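Endonuclease NucS (Thermococcus kodakarensis KOD1, PDB 5GKE) cuts DNA as a mismatch-directed restriction endonuclease and probably also cleaves 3' and 5' single-stranded extremities of branched DNA structures. Local coordinates at residues G220-R223 with L224-E228; E186-A189 with V190-K194; L193-Y196 with V197-R201. The protein carries 1 engineered substitution. All coordinates share one frame; numbering follows the deposited sequence.

Interaction 1: residues G220-R223 with L224-E228. With nucleotides of chain D.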
# COMPACT_ATOMS: atom_id res chain seq x y z
N GLY A 220 -13.90 -4.84 -18.37
CA GLY A 220 -14.45 -6.01 -17.73
C GLY A 220 -15.53 -5.66 -16.73
O GLY A 220 -16.53 -6.38 -16.60
N ALA A 221 -15.33 -4.56 -16.02
CA ALA A 221 -16.32 -4.08 -15.09
C ALA A 221 -17.65 -3.85 -15.79
O ALA A 221 -18.68 -4.36 -15.35
CB ALA A 221 -15.84 -2.81 -14.41
N LYS A 222 -17.64 -3.07 -16.88
CA LYS A 222 -18.86 -2.79 -17.64
C LYS A 222 -19.47 -4.09 -18.19
O LYS A 222 -20.69 -4.29 -18.15
CB LYS A 222 -18.59 -1.81 -18.78
CG LYS A 222 -19.63 -1.84 -19.90
CD LYS A 222 -19.28 -0.86 -21.03
CE LYS A 222 -20.15 -1.09 -22.26
NZ LYS A 222 -19.34 -1.32 -23.49
N ARG A 223 -18.60 -4.96 -18.69
CA ARG A 223 -19.02 -6.27 -19.16
C ARG A 223 -19.79 -7.01 -18.06
O ARG A 223 -20.92 -7.45 -18.27
CB ARG A 223 -17.80 -7.08 -19.62
CG ARG A 223 -18.07 -8.51 -20.03
CD ARG A 223 -16.97 -9.07 -20.93
NE ARG A 223 -15.67 -9.18 -20.27
CZ ARG A 223 -14.57 -8.53 -20.65
NH1 ARG A 223 -14.61 -7.73 -21.71
NH2 ARG A 223 -13.43 -8.69 -19.99
N LEU A 224 -19.19 -7.11 -16.88
CA LEU A 224 -19.83 -7.81 -15.76
C LEU A 224 -21.05 -7.08 -15.21
O LEU A 224 -22.01 -7.70 -14.76
CB LEU A 224 -18.82 -8.01 -14.65
CG LEU A 224 -19.32 -8.73 -13.40
CD1 LEU A 224 -20.01 -10.04 -13.76
CD2 LEU A 224 -18.14 -8.97 -12.49
N LEU A 225 -20.99 -5.76 -15.22
CA LEU A 225 -22.09 -4.95 -14.74
C LEU A 225 -23.33 -5.27 -15.55
O LEU A 225 -24.36 -5.65 -15.00
CB LEU A 225 -21.75 -3.46 -14.85
CG LEU A 225 -22.66 -2.53 -14.06
CD1 LEU A 225 -22.34 -2.64 -12.59
CD2 LEU A 225 -22.53 -1.10 -14.55
N GLU A 226 -23.20 -5.10 -16.86
CA GLU A 226 -24.30 -5.28 -17.78
C GLU A 226 -24.86 -6.69 -17.74
O GLU A 226 -26.07 -6.88 -17.69
CB GLU A 226 -23.86 -4.93 -19.19
CG GLU A 226 -23.60 -3.45 -19.37
CD GLU A 226 -22.97 -3.13 -20.71
OE1 GLU A 226 -22.47 -4.07 -21.38
OE2 GLU A 226 -22.98 -1.94 -21.10
N LYS A 227 -23.97 -7.67 -17.75
CA LYS A 227 -24.38 -9.06 -17.69
C LYS A 227 -25.30 -9.29 -16.50
O LYS A 227 -26.28 -9.99 -16.59
CB LYS A 227 -23.16 -9.98 -17.62
CG LYS A 227 -23.44 -11.40 -17.08
CD LYS A 227 -22.19 -12.29 -17.16
CE LYS A 227 -22.35 -13.60 -16.39
NZ LYS A 227 -22.41 -13.43 -14.90
N GLU A 228 -24.99 -8.66 -15.37
CA GLU A 228 -25.72 -8.97 -14.16
C GLU A 228 -26.94 -8.09 -13.96
O GLU A 228 -27.60 -8.16 -12.93
CB GLU A 228 -24.79 -8.87 -12.96
CG GLU A 228 -23.97 -10.12 -12.78
CD GLU A 228 -24.83 -11.33 -12.57
OE1 GLU A 228 -24.45 -12.42 -13.04
OE2 GLU A 228 -25.89 -11.19 -11.91
P DC D 4 -10.51 -6.72 -16.99
OP1 DC D 4 -11.00 -7.81 -17.86
OP2 DC D 4 -11.43 -5.64 -16.55
O5' DC D 4 -9.81 -7.37 -15.71
C5' DC D 4 -8.95 -8.47 -15.88
C4' DC D 4 -7.96 -8.60 -14.74
O4' DC D 4 -7.03 -7.50 -14.76
C3' DC D 4 -8.54 -8.59 -13.33
O3' DC D 4 -8.72 -9.94 -12.89
C2' DC D 4 -7.47 -7.86 -12.48
C1' DC D 4 -6.38 -7.50 -13.51
N1 DC D 4 -5.73 -6.18 -13.31
C2 DC D 4 -4.36 -6.12 -13.04
O2 DC D 4 -3.72 -7.19 -12.97
N3 DC D 4 -3.76 -4.90 -12.87
C4 DC D 4 -4.50 -3.79 -12.96
N4 DC D 4 -3.88 -2.61 -12.79
C5 DC D 4 -5.90 -3.83 -13.24
C6 DC D 4 -6.47 -5.04 -13.41
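The side chain of Lys222 runs across that of Glu226, one helical turn further on. The touching is done by methylenes: Glu226 OE2 sits 3.2 Å from Lys222 CE, while the ammonium turns aside at the last torsion (chi4 -125°) and leaves Lys222 NZ 4.4 Å from the same oxygen. The opposite charges probably still attract, though the pair stays short of a salt bridge, on a face of helix 219-227 that is exposed. Glu226 CG in turn leans on Lys222 O, the carbonyl that accepts the Glu226 amide.

Arg223 runs the other way, toward the start of the helix. A bend at chi3 (65°) folds its guanidinium back over Gly220, whose CA lies 3.6 Å above one face, off toward the rim. The edge of the group looks at the DNA, with Arg223 NH2 3.3 Å from OP1 of DC4 of chain D, while NE is tied to Thr161 of the second subunit. Gly220 N makes a weak hydrogen bond of 3.2 Å to OP2 of DC4 of chain D, and the absence of a side chain lets the phosphate come in close. The first turn of a helix probably offers this anion a favourable field as well.

Leu224 turns to the buried side and packs on Leu187 and Val190 of helix 187-204. At the other end, Lys227 NZ makes a 2.9 Å salt bridge to Glu228 OE1. A helix between strands 208-214 and 231-234, forming a beta-alpha-beta unit, here brings its N-terminal end to a backbone phosphate in the C-terminal, PD-(D/E)XK-type nuclease domain.

Interaction 2: residues E186-A189 with V190-K194. With nucleotides of chain D; nucleotides of chain C.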
# COMPACT_ATOMS: atom_id res chain seq x y z
N GLU A 186 -13.24 -1.06 -11.27
CA GLU A 186 -12.70 -2.32 -11.76
C GLU A 186 -13.62 -3.50 -11.40
O GLU A 186 -14.65 -3.32 -10.75
CB GLU A 186 -11.31 -2.54 -11.16
CG GLU A 186 -10.32 -1.44 -11.50
CD GLU A 186 -9.05 -1.49 -10.64
OE1 GLU A 186 -8.45 -2.58 -10.51
OE2 GLU A 186 -8.66 -0.43 -10.10
N LEU A 187 -13.23 -4.70 -11.82
CA LEU A 187 -14.04 -5.90 -11.59
C LEU A 187 -14.35 -6.10 -10.12
O LEU A 187 -15.47 -6.45 -9.75
CB LEU A 187 -13.32 -7.14 -12.12
CG LEU A 187 -13.49 -7.42 -13.61
CD1 LEU A 187 -12.64 -8.61 -14.00
CD2 LEU A 187 -14.96 -7.70 -13.87
N HIS A 188 -13.34 -5.87 -9.29
CA HIS A 188 -13.45 -5.95 -7.84
C HIS A 188 -14.70 -5.20 -7.35
O HIS A 188 -15.46 -5.73 -6.54
CB HIS A 188 -12.16 -5.37 -7.23
CG HIS A 188 -12.18 -5.21 -5.74
ND1 HIS A 188 -12.26 -3.97 -5.14
CD2 HIS A 188 -12.08 -6.12 -4.74
CE1 HIS A 188 -12.24 -4.13 -3.82
NE2 HIS A 188 -12.13 -5.42 -3.56
N ALA A 189 -14.94 -4.00 -7.88
CA ALA A 189 -16.05 -3.17 -7.43
C ALA A 189 -17.39 -3.81 -7.77
O ALA A 189 -18.31 -3.80 -6.95
CB ALA A 189 -15.97 -1.78 -8.05
N VAL A 190 -17.48 -4.37 -8.97
CA VAL A 190 -18.74 -4.94 -9.44
C VAL A 190 -19.07 -6.22 -8.66
O VAL A 190 -20.24 -6.50 -8.40
CB VAL A 190 -18.69 -5.21 -10.95
CG1 VAL A 190 -20.04 -5.63 -11.44
CG2 VAL A 190 -18.28 -3.92 -11.69
N ARG A 191 -18.03 -6.94 -8.26
CA ARG A 191 -18.16 -8.13 -7.43
C ARG A 191 -18.69 -7.76 -6.06
O ARG A 191 -19.50 -8.49 -5.50
CB ARG A 191 -16.81 -8.85 -7.28
CG ARG A 191 -16.24 -9.44 -8.54
CD ARG A 191 -15.17 -10.48 -8.24
NE ARG A 191 -14.47 -10.84 -9.47
CZ ARG A 191 -13.27 -10.40 -9.82
NH1 ARG A 191 -12.57 -9.60 -9.02
NH2 ARG A 191 -12.75 -10.79 -10.98
N GLN A 192 -18.19 -6.66 -5.51
CA GLN A 192 -18.73 -6.10 -4.28
C GLN A 192 -20.23 -5.82 -4.44
O GLN A 192 -21.06 -6.35 -3.70
CB GLN A 192 -17.99 -4.82 -3.91
CG GLN A 192 -16.98 -4.94 -2.78
CD GLN A 192 -16.24 -3.62 -2.54
OE1 GLN A 192 -16.63 -2.78 -1.70
NE2 GLN A 192 -15.18 -3.42 -3.29
N LEU A 193 -20.56 -4.99 -5.42
CA LEU A 193 -21.93 -4.60 -5.72
C LEU A 193 -22.86 -5.81 -5.92
O LEU A 193 -23.92 -5.87 -5.33
CB LEU A 193 -21.96 -3.71 -6.96
CG LEU A 193 -23.36 -3.19 -7.34
CD1 LEU A 193 -23.98 -2.47 -6.14
CD2 LEU A 193 -23.32 -2.26 -8.56
N LYS A 194 -22.46 -6.74 -6.78
CA LYS A 194 -23.26 -7.92 -7.06
C LYS A 194 -23.50 -8.69 -5.77
O LYS A 194 -24.61 -9.14 -5.49
CB LYS A 194 -22.57 -8.80 -8.11
CG LYS A 194 -23.15 -10.20 -8.30
CD LYS A 194 -22.55 -10.86 -9.55
CE LYS A 194 -23.20 -12.19 -9.89
NZ LYS A 194 -22.87 -13.26 -8.93
P DG D 5 -9.39 -10.27 -11.46
OP1 DG D 5 -9.94 -11.65 -11.53
OP2 DG D 5 -10.28 -9.15 -11.09
O5' DG D 5 -8.15 -10.29 -10.46
C5' DG D 5 -7.11 -11.23 -10.65
C4' DG D 5 -5.92 -10.91 -9.76
O4' DG D 5 -5.39 -9.59 -10.11
C3' DG D 5 -6.23 -10.85 -8.26
O3' DG D 5 -5.17 -11.43 -7.54
C2' DG D 5 -6.30 -9.35 -8.00
C1' DG D 5 -5.21 -8.87 -8.92
N9 DG D 5 -5.23 -7.43 -9.19
C8 DG D 5 -6.33 -6.64 -9.39
N7 DG D 5 -6.03 -5.38 -9.59
C5 DG D 5 -4.64 -5.35 -9.49
C6 DG D 5 -3.74 -4.26 -9.61
O6 DG D 5 -3.99 -3.08 -9.83
N1 DG D 5 -2.41 -4.67 -9.45
C2 DG D 5 -2.02 -5.96 -9.21
N2 DG D 5 -0.70 -6.18 -9.07
N3 DG D 5 -2.86 -6.98 -9.10
C4 DG D 5 -4.14 -6.60 -9.25
P DC C 6 -14.10 -0.42 -0.70
OP1 DC C 6 -15.13 0.18 -1.57
OP2 DC C 6 -13.24 -1.49 -1.23
O5' DC C 6 -13.18 0.78 -0.19
C5' DC C 6 -13.80 1.88 0.47
C4' DC C 6 -12.76 2.86 0.98
O4' DC C 6 -11.80 2.17 1.80
C3' DC C 6 -11.95 3.56 -0.10
O3' DC C 6 -11.61 4.85 0.37
C2' DC C 6 -10.73 2.66 -0.22
C1' DC C 6 -10.51 2.29 1.24
N1 DC C 6 -9.79 0.99 1.46
C2 DC C 6 -8.60 0.98 2.20
O2 DC C 6 -8.15 2.05 2.63
N3 DC C 6 -7.97 -0.20 2.42
C4 DC C 6 -8.50 -1.33 1.94
N4 DC C 6 -7.84 -2.48 2.18
C5 DC C 6 -9.71 -1.34 1.18
C6 DC C 6 -10.32 -0.17 0.97
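Leu187 and Arg191, one turn apart, together face a phosphate of the DNA. Arg191 leaves the helix with CG anti to its carbonyl carbon (chi1 -65°) and stays extended as far as NE, which carries the guanidinium back alongside the first turn. Leu187 CB covers one face of that group from 3.6 Å above its plane, near the rim, and Leu187 CD1 touches Arg191 NH2 at 3.7 Å. With a face backed by the leucine, the guanidinium presents its edge to DG5 of chain D. OP2 of DG5 lies in its plane and is gripped twice, by Arg191 NH1 at 3.1 Å and by Arg191 NH2 at 3.0 Å; NH2 adds a weak bond to OP1. NE is also engaged, weakly, by Ser195 of the second subunit, so the rotation of the group is held from two directions.

The ring of His188 approaches the other DNA strand, chain C. Its CG is anti to the backbone N (chi1 172°), which swings the imidazole beside Gln192, with ring and amide planes 59° apart. The ring edge is turned toward the phosphate of DC6, His188 CE1 being 3.8 Å from OP2 of DC6 of chain C. Gln192, together with Glu179, belongs to the magnesium site. Glu186, at the N-cap position, is salt-bridged to Arg183.

On the inner side of helix 187-204, Val190 packs against Ala221, Leu224 and Leu225 of helix 219-227 and against Leu212 of strand 208-214, while Leu193 lies over Leu212 and Val177 of strand 175-180.

Interaction 3: residues L193-Y196 with V197-R201. With nucleotides of chain C.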
# COMPACT_ATOMS: atom_id res chain seq x y z
N LEU A 193 -20.56 -4.99 -5.42
CA LEU A 193 -21.93 -4.60 -5.72
C LEU A 193 -22.86 -5.81 -5.92
O LEU A 193 -23.92 -5.87 -5.33
CB LEU A 193 -21.96 -3.71 -6.96
CG LEU A 193 -23.36 -3.19 -7.34
CD1 LEU A 193 -23.98 -2.47 -6.14
CD2 LEU A 193 -23.32 -2.26 -8.56
N LYS A 194 -22.46 -6.74 -6.78
CA LYS A 194 -23.26 -7.92 -7.06
C LYS A 194 -23.50 -8.69 -5.77
O LYS A 194 -24.61 -9.14 -5.49
CB LYS A 194 -22.57 -8.80 -8.11
CG LYS A 194 -23.15 -10.20 -8.30
CD LYS A 194 -22.55 -10.86 -9.55
CE LYS A 194 -23.20 -12.19 -9.89
NZ LYS A 194 -22.87 -13.26 -8.93
N SER A 195 -22.44 -8.85 -5.00
CA SER A 195 -22.52 -9.55 -3.73
C SER A 195 -23.55 -8.91 -2.79
O SER A 195 -24.31 -9.62 -2.11
CB SER A 195 -21.14 -9.58 -3.08
OG SER A 195 -21.12 -10.42 -1.94
N TYR A 196 -23.60 -7.58 -2.75
CA TYR A 196 -24.50 -6.92 -1.80
C TYR A 196 -25.93 -7.05 -2.28
O TYR A 196 -26.84 -7.31 -1.49
CB TYR A 196 -24.13 -5.45 -1.63
CG TYR A 196 -22.73 -5.23 -1.14
CD1 TYR A 196 -22.13 -6.13 -0.25
CD2 TYR A 196 -21.98 -4.13 -1.58
CE1 TYR A 196 -20.83 -5.93 0.19
CE2 TYR A 196 -20.68 -3.92 -1.14
CZ TYR A 196 -20.11 -4.82 -0.27
OH TYR A 196 -18.83 -4.61 0.15
N VAL A 197 -26.12 -6.87 -3.58
CA VAL A 197 -27.44 -6.93 -4.16
C VAL A 197 -28.07 -8.31 -3.91
O VAL A 197 -29.24 -8.40 -3.55
CB VAL A 197 -27.39 -6.64 -5.66
CG1 VAL A 197 -28.69 -7.10 -6.33
CG2 VAL A 197 -27.14 -5.17 -5.89
N GLU A 198 -27.28 -9.36 -4.07
CA GLU A 198 -27.78 -10.71 -3.89
C GLU A 198 -28.20 -10.93 -2.45
O GLU A 198 -29.27 -11.49 -2.18
CB GLU A 198 -26.73 -11.75 -4.30
CG GLU A 198 -26.61 -11.91 -5.80
CD GLU A 198 -25.45 -12.81 -6.21
OE1 GLU A 198 -24.82 -13.44 -5.33
OE2 GLU A 198 -25.18 -12.86 -7.43
N ILE A 199 -27.37 -10.50 -1.52
CA ILE A 199 -27.69 -10.68 -0.11
C ILE A 199 -28.97 -9.93 0.24
O ILE A 199 -29.81 -10.44 0.98
CB ILE A 199 -26.53 -10.21 0.78
CG1 ILE A 199 -25.39 -11.23 0.70
CG2 ILE A 199 -26.99 -10.06 2.23
CD1 ILE A 199 -24.11 -10.72 1.28
N LEU A 200 -29.13 -8.74 -0.33
CA LEU A 200 -30.32 -7.94 -0.08
C LEU A 200 -31.55 -8.53 -0.77
O LEU A 200 -32.65 -8.42 -0.26
CB LEU A 200 -30.12 -6.50 -0.52
CG LEU A 200 -29.30 -5.67 0.47
CD1 LEU A 200 -28.92 -4.38 -0.16
CD2 LEU A 200 -30.07 -5.38 1.75
N ARG A 201 -31.36 -9.16 -1.93
CA ARG A 201 -32.48 -9.81 -2.61
C ARG A 201 -33.04 -10.97 -1.77
O ARG A 201 -34.22 -11.28 -1.87
CB ARG A 201 -32.08 -10.31 -3.99
CG ARG A 201 -32.05 -9.21 -5.02
CD ARG A 201 -32.04 -9.71 -6.46
NE ARG A 201 -32.21 -8.57 -7.35
CZ ARG A 201 -31.37 -8.24 -8.34
NH1 ARG A 201 -30.31 -9.00 -8.57
NH2 ARG A 201 -31.61 -7.17 -9.09
P DA C 5 -16.54 -5.91 2.87
OP1 DA C 5 -17.95 -5.71 2.48
OP2 DA C 5 -15.73 -7.06 2.39
O5' DA C 5 -15.78 -4.56 2.51
C5' DA C 5 -16.36 -3.32 2.86
C4' DA C 5 -15.39 -2.19 2.60
O4' DA C 5 -14.27 -2.28 3.52
C3' DA C 5 -14.79 -2.18 1.19
O3' DA C 5 -14.85 -0.85 0.66
C2' DA C 5 -13.35 -2.65 1.42
C1' DA C 5 -13.08 -2.09 2.81
N9 DA C 5 -11.98 -2.76 3.49
C8 DA C 5 -11.72 -4.10 3.53
N7 DA C 5 -10.64 -4.41 4.20
C5 DA C 5 -10.15 -3.18 4.62
C6 DA C 5 -9.01 -2.81 5.38
N6 DA C 5 -8.14 -3.69 5.87
N1 DA C 5 -8.82 -1.50 5.62
C2 DA C 5 -9.70 -0.62 5.13
N3 DA C 5 -10.80 -0.84 4.41
C4 DA C 5 -10.96 -2.15 4.19
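Leu193 and Val197 meet one turn apart on the inner face of helix 187-204, the crossover helix of a beta-alpha-beta unit (strands 175-180 and 208-214) in the PD-(D/E)XK-type nuclease domain. Leu193 CD1 stands 4.2 Å from Val197 CG2, and that methyl, anti to its own carbonyl carbon, also presses back on the backbone, 3.3 Å from Leu193 O. Leu200 CB and CG lie against Tyr196 O, which also accepts the Leu200 amide. Beyond the helix the sheet closes over this apolar side: Val197 and Leu200 both reach Val177 and Val208, and Leu200 packs on Leu167 as well. This is the tightly packed part.

A looser approach is that of Ser195 OG and Ile199 CD1, which come only to 4.4 Å; the serine is nevertheless buried, its OG weakly hydrogen-bonded with Arg191 NE of the second subunit. The more open side belongs to the partly exposed Ile199, Lys194 and Glu198. The lysine chain is straight until its last torsion, where a bend (chi4 -70°) brings Lys194 NZ to Glu198 OE2 at 2.8 Å, on the syn side of the oxygen and 20° out of the carboxylate plane. The same pair of residues in the second subunit answers reciprocally: each Lys194 also bridges to Glu198 of the other subunit. The two ammonium groups are thus close, but the carboxylates around them probably offset the repulsion.

Tyr196 leaves the helix in a third direction, stretching past Glu179 toward the DNA. OP1 of DA5 of chain C lies near the plane of the phenol ring, at its edge, where Tyr196 OH donates a hydrogen bond of 2.7 Å to it.

In the fold
Interactions 2 and 3 are overlapping parts of helix 187-204, their centres about 11 Å apart and sharing Leu193 and Lys194; interaction 1 lies on helix 219-227, its centre about 9 Å from that of interaction 2. The two helices touch through Leu224 CD2 and Leu187 CD2, 3.7 Å apart, and, just beyond the end of helix 219-227, Glu228 CD lies 3.3 Å from Lys194 CE. Distance to the magnesium ion orders them: the side chain of Gln192 is about 3 Å away, that of Tyr196 about 5 Å, that of Leu225 about 13 Å. Interactions 1 and 2 meet consecutive phosphates of chain D, interaction 1 weakly; interactions 2 and 3 face neighbouring ones of chain C, and all three border the second subunit.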